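Local coordinates for putative major capsid protein (PDB 6G44) that probably forms the outer shell of the virophage mavirus as its double jelly-roll major capsid protein, here in a form lacking the C-terminal domain, at residues Lys362-Val367 against Lys446-Gln451; Ile357-Lys362 against Val452-Val457. All blocks are in the same frame, centred on the assembly; numbering follows the deposited sequence. Where two conformers were deposited one is given.

Interactions 1 and 2 are consecutive lengths of one antiparallel strand pair, 355-363 against 448-457, in the four-stranded sheet of the C-terminal half of this capsid protein. Interaction 2 covers the middle of the pair and its bulged far end, while interaction 1 covers the end where strand 355-363 turns back into strand 366-369. Their centres lie about 15 Å apart, and Lys362 belongs to both. At the seam, CG2 of Ile361 packs 4.1 Å from CG of Met450, so the apolar face continues from one contact into the other. Along the chain, interaction 1 is nested within the loop that interaction 2 closes. A glycerol, probably from crystallisation, lies near Ile357 in interaction 2.

Interaction 1: residues Lys362-Val367 against Lys446-Gln451; sequences KVDSDV and KSINMQ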
# COMPACT_ATOMS: atom_id res chain seq x y z
N LYS C 362 -16.24 -33.55 5.55
CA LYS C 362 -17.35 -34.42 5.11
C LYS C 362 -18.58 -33.54 5.00
O LYS C 362 -18.87 -32.80 5.92
CB LYS C 362 -17.59 -35.52 6.13
CG LYS C 362 -18.89 -36.30 5.96
CD LYS C 362 -18.94 -37.44 6.97
CE LYS C 362 -20.20 -38.29 6.81
NZ LYS C 362 -21.45 -37.49 6.99
N VAL C 363 -19.29 -33.61 3.87
CA VAL C 363 -20.61 -32.97 3.75
C VAL C 363 -21.56 -34.05 3.26
O VAL C 363 -21.37 -34.57 2.16
CB VAL C 363 -20.64 -31.77 2.78
CG1 VAL C 363 -22.06 -31.20 2.65
CG2 VAL C 363 -19.68 -30.68 3.25
N ASP C 364 -22.57 -34.37 4.07
CA ASP C 364 -23.52 -35.45 3.75
C ASP C 364 -22.72 -36.74 3.47
O ASP C 364 -21.86 -37.08 4.29
CB ASP C 364 -24.47 -35.00 2.62
CG ASP C 364 -25.28 -33.76 2.99
OD1 ASP C 364 -25.43 -33.48 4.19
OD2 ASP C 364 -25.80 -33.09 2.07
N SER C 365 -22.92 -37.42 2.34
CA SER C 365 -22.21 -38.67 2.03
C SER C 365 -20.81 -38.47 1.45
O SER C 365 -20.11 -39.44 1.20
CB SER C 365 -23.02 -39.51 1.03
OG SER C 365 -24.30 -39.81 1.53
N ASP C 366 -20.41 -37.22 1.23
CA ASP C 366 -19.16 -36.89 0.56
C ASP C 366 -18.07 -36.68 1.61
O ASP C 366 -18.13 -35.71 2.36
CB ASP C 366 -19.38 -35.62 -0.26
CG ASP C 366 -18.39 -35.44 -1.36
OD1 ASP C 366 -17.24 -35.91 -1.27
OD2 ASP C 366 -18.78 -34.80 -2.36
N VAL C 367 -17.08 -37.56 1.63
CA VAL C 367 -16.08 -37.63 2.71
C VAL C 367 -14.67 -37.34 2.22
O VAL C 367 -14.35 -37.48 1.04
CB VAL C 367 -16.10 -39.00 3.42
CG1 VAL C 367 -17.50 -39.29 3.95
CG2 VAL C 367 -15.66 -40.12 2.48
N LYS C 446 -31.36 -26.02 1.93
CA LYS C 446 -31.18 -27.45 1.90
C LYS C 446 -30.45 -27.81 3.18
O LYS C 446 -29.41 -27.19 3.49
CB LYS C 446 -30.34 -27.85 0.70
CG LYS C 446 -30.04 -29.34 0.65
CD LYS C 446 -29.13 -29.75 -0.49
CE LYS C 446 -28.61 -31.16 -0.25
NZ LYS C 446 -29.72 -32.16 -0.17
N SER C 447 -30.95 -28.81 3.91
CA SER C 447 -30.31 -29.27 5.12
C SER C 447 -29.05 -30.08 4.76
O SER C 447 -29.07 -30.88 3.82
CB SER C 447 -31.26 -30.13 5.97
OG SER C 447 -32.40 -29.38 6.36
N ILE C 448 -27.97 -29.84 5.50
CA ILE C 448 -26.72 -30.58 5.32
C ILE C 448 -26.15 -30.99 6.66
O ILE C 448 -26.47 -30.41 7.71
CB ILE C 448 -25.66 -29.76 4.53
CG1 ILE C 448 -25.32 -28.43 5.24
CG2 ILE C 448 -26.13 -29.56 3.10
CD1 ILE C 448 -24.13 -27.71 4.63
N ASN C 449 -25.30 -32.01 6.63
CA ASN C 449 -24.50 -32.39 7.79
C ASN C 449 -23.03 -32.29 7.42
O ASN C 449 -22.65 -32.74 6.36
CB ASN C 449 -24.83 -33.81 8.23
CG ASN C 449 -26.29 -33.98 8.61
OD1 ASN C 449 -26.82 -33.25 9.44
ND2 ASN C 449 -26.95 -34.95 8.00
N MET C 450 -22.24 -31.63 8.27
CA MET C 450 -20.81 -31.45 8.05
C MET C 450 -20.00 -31.98 9.23
O MET C 450 -20.38 -31.82 10.38
CB MET C 450 -20.50 -29.97 7.83
CG MET C 450 -19.02 -29.67 7.57
SD MET C 450 -18.62 -27.90 7.43
CE MET C 450 -19.06 -27.66 5.74
N GLN C 451 -18.83 -32.55 8.93
CA GLN C 451 -17.85 -32.90 9.92
C GLN C 451 -16.50 -32.38 9.42
O GLN C 451 -16.21 -32.47 8.23
CB GLN C 451 -17.82 -34.43 10.09
CG GLN C 451 -16.97 -34.95 11.23
CD GLN C 451 -17.32 -36.38 11.59
OE1 GLN C 451 -17.39 -37.25 10.72
NE2 GLN C 451 -17.57 -36.64 12.87
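Four hydrogen bonds join the segments, three of them between backbones. Lys362 and Gln451 form an antiparallel hydrogen-bonded pair: Lys362 N reaches Gln451 O at 2.9 Å, almost straight at 176°, and Gln451 N returns to a lone pair of Lys362 O at 3.0 Å. Asp364 N then binds Asn449 O at 2.8 Å. The fourth bond replaces a backbone acceptor with a carboxylate: Asp364, its CG beside its own N (chi1 -60°), brings OD1 within 2.9 Å of Asn449 N, which meets that oxygen nearly along its C-O axis. Asp364, at positive phi (54°), thus grips Asn449 through both backbone N-H and side chain, at the tip of a tight two-residue beta hairpin whose type II' turn joins strands 355-363 and 366-369. Lys362, anti along its chain until chi4 bends, folds NZ back to Asp364 O at 2.8 Å, entering above the carbonyl plane. Asp364 OD2 comes to 3.7 Å from CG2 of Ile448, the two side chains crossing at about a right angle. Lys446 NZ, 4.6 Å from OD2 and not in contact, could still help stabilise the carboxylate, though it also makes a long, weak ion pair with Asp437. On the buried face, Val363 and Met450 form the non-hydrogen-bonded pair and cross obliquely, methyl CG2 against the terminal CE, which the bend at its end brings round. Leu433 covers Val363, and Gln451 NE2 binds Thr323 O. Strand 319-328 flanks 448-457 on its other edge, and strand 366-369 is outermost on the hairpin side within this chain.

Interaction 2: residues Ile357-Lys362 against Val452-Val457; sequences IGLEIK and VQATFV
Strands 357-362 and 452-457 run antiparallel, their axes 4.7 Å apart at closest and 175° between directions. Glu360 and Gln453 form a regular hydrogen-bonded pair; Gln453 N meets Glu360 O at 2.9 Å, nearly along the C=O axis. Toward the other end the register slips by one residue in a classic beta bulge: Ile357 and Gly358 both face Thr455, whose carbonyl oxygen accepts from two amides. Ile357 N approaches it in the carbonyl plane at 2.8 Å, whereas Gly358 N comes from above that plane at a longer 3.2 Å. Psi of -11° at Ile357 marks the kink, and Thr455 N answers Gly358 O from above its plane. This bulged pair belongs to the second jelly-roll of a double jelly-roll capsid protein, and its side chains alternate between two faces. On one, Leu359, Ile361, Val452 and Ala454 are buried, with Val472 and Leu470 of strand 464-482 packing against Val452 and Ala454, as the two layers of a beta sandwich do. Val452 sits between its diagonal and direct neighbours: its CG1 meets CD1 of Leu359 at 3.8 Å in an oblique crossing, while CG2 lies alongside CD1 of Ile361, which its bent chi2 folds across. Helix 375-384 adds Leu378 against Leu359. On the more open face, Glu360 and Gln453 extend side by side in the same direction, carboxylate and amide planes 44° apart. Gln453 OE1 lies 3.4 Å from Glu360 CD, an acceptor beside the carboxylate and no hydrogen bond, so the two side chains meet merely as neighbours. Further along, CG2 of Thr455, anti to its backbone N, touches CG1 of Ile357 at 3.9 Å, and Ile320 of strand 319-328 lies against Thr455 and Gln453.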
# COMPACT_ATOMS: atom_id res chain seq x y z
N ILE C 357 -2.04 -28.22 9.50
CA ILE C 357 -1.26 -28.83 8.41
C ILE C 357 -2.11 -29.75 7.53
O ILE C 357 -1.66 -30.14 6.46
CB ILE C 357 -0.02 -29.60 8.94
CG1 ILE C 357 -0.43 -30.79 9.81
CG2 ILE C 357 0.91 -28.65 9.71
CD1 ILE C 357 0.72 -31.74 10.09
N GLY C 358 -3.34 -30.06 7.97
CA GLY C 358 -4.25 -30.88 7.19
C GLY C 358 -5.68 -30.61 7.56
O GLY C 358 -5.97 -30.25 8.70
N LEU C 359 -6.55 -30.74 6.57
CA LEU C 359 -7.97 -30.53 6.73
C LEU C 359 -8.72 -31.57 5.92
O LEU C 359 -8.37 -31.79 4.77
CB LEU C 359 -8.32 -29.11 6.27
CG LEU C 359 -9.65 -28.53 6.67
CD1 LEU C 359 -9.79 -28.42 8.19
CD2 LEU C 359 -9.81 -27.16 6.02
N GLU C 360 -9.71 -32.21 6.52
CA GLU C 360 -10.62 -33.09 5.78
C GLU C 360 -12.05 -32.75 6.16
O GLU C 360 -12.38 -32.67 7.34
CB GLU C 360 -10.31 -34.57 6.06
CG GLU C 360 -8.90 -34.96 5.62
CD GLU C 360 -8.60 -36.45 5.67
OE1 GLU C 360 -7.39 -36.80 5.59
OE2 GLU C 360 -9.54 -37.27 5.77
N ILE C 361 -12.89 -32.56 5.14
CA ILE C 361 -14.27 -32.13 5.29
C ILE C 361 -15.21 -33.25 4.77
O ILE C 361 -14.97 -33.81 3.73
CB ILE C 361 -14.59 -30.86 4.48
CG1 ILE C 361 -13.53 -29.75 4.66
CG2 ILE C 361 -15.99 -30.35 4.84
CD1 ILE C 361 -13.43 -29.21 6.05
N LYS C 362 -16.24 -33.55 5.55
CA LYS C 362 -17.35 -34.42 5.11
C LYS C 362 -18.58 -33.54 5.00
O LYS C 362 -18.87 -32.80 5.92
CB LYS C 362 -17.59 -35.52 6.13
CG LYS C 362 -18.89 -36.30 5.96
CD LYS C 362 -18.94 -37.44 6.97
CE LYS C 362 -20.20 -38.29 6.81
NZ LYS C 362 -21.45 -37.49 6.99
N VAL C 452 -15.72 -31.83 10.34
CA VAL C 452 -14.39 -31.27 10.03
C VAL C 452 -13.33 -31.96 10.87
O VAL C 452 -13.43 -31.99 12.08
CB VAL C 452 -14.38 -29.75 10.31
CG1 VAL C 452 -12.98 -29.16 10.15
CG2 VAL C 452 -15.37 -29.06 9.37
N GLN C 453 -12.30 -32.49 10.20
CA GLN C 453 -11.10 -33.04 10.84
C GLN C 453 -9.95 -32.07 10.57
O GLN C 453 -9.74 -31.71 9.41
CB GLN C 453 -10.78 -34.40 10.24
CG GLN C 453 -9.48 -35.02 10.74
CD GLN C 453 -9.00 -36.17 9.89
OE1 GLN C 453 -8.14 -36.00 9.03
NE2 GLN C 453 -9.60 -37.34 10.08
N ALA C 454 -9.24 -31.64 11.60
CA ALA C 454 -8.06 -30.79 11.46
C ALA C 454 -6.87 -31.52 12.05
O ALA C 454 -6.97 -32.02 13.17
CB ALA C 454 -8.24 -29.47 12.18
N THR C 455 -5.76 -31.54 11.32
CA THR C 455 -4.48 -32.02 11.81
C THR C 455 -3.60 -30.80 12.04
O THR C 455 -3.51 -29.92 11.15
CB THR C 455 -3.84 -33.00 10.79
OG1 THR C 455 -4.78 -34.05 10.47
CG2 THR C 455 -2.58 -33.61 11.35
N PHE C 456 -2.94 -30.72 13.18
CA PHE C 456 -2.27 -29.49 13.58
C PHE C 456 -1.11 -29.72 14.50
O PHE C 456 -1.01 -30.76 15.17
CB PHE C 456 -3.28 -28.52 14.23
CG PHE C 456 -3.96 -29.09 15.44
CD1 PHE C 456 -5.13 -29.84 15.30
CD2 PHE C 456 -3.45 -28.89 16.71
CE1 PHE C 456 -5.77 -30.36 16.44
CE2 PHE C 456 -4.08 -29.39 17.84
CZ PHE C 456 -5.23 -30.15 17.68
N VAL C 457 -0.24 -28.73 14.53
CA VAL C 457 0.93 -28.72 15.41
C VAL C 457 0.81 -27.59 16.45
O VAL C 457 0.24 -26.52 16.18
CB VAL C 457 2.25 -28.59 14.63
CG1 VAL C 457 2.48 -29.80 13.74
CG2 VAL C 457 2.31 -27.30 13.81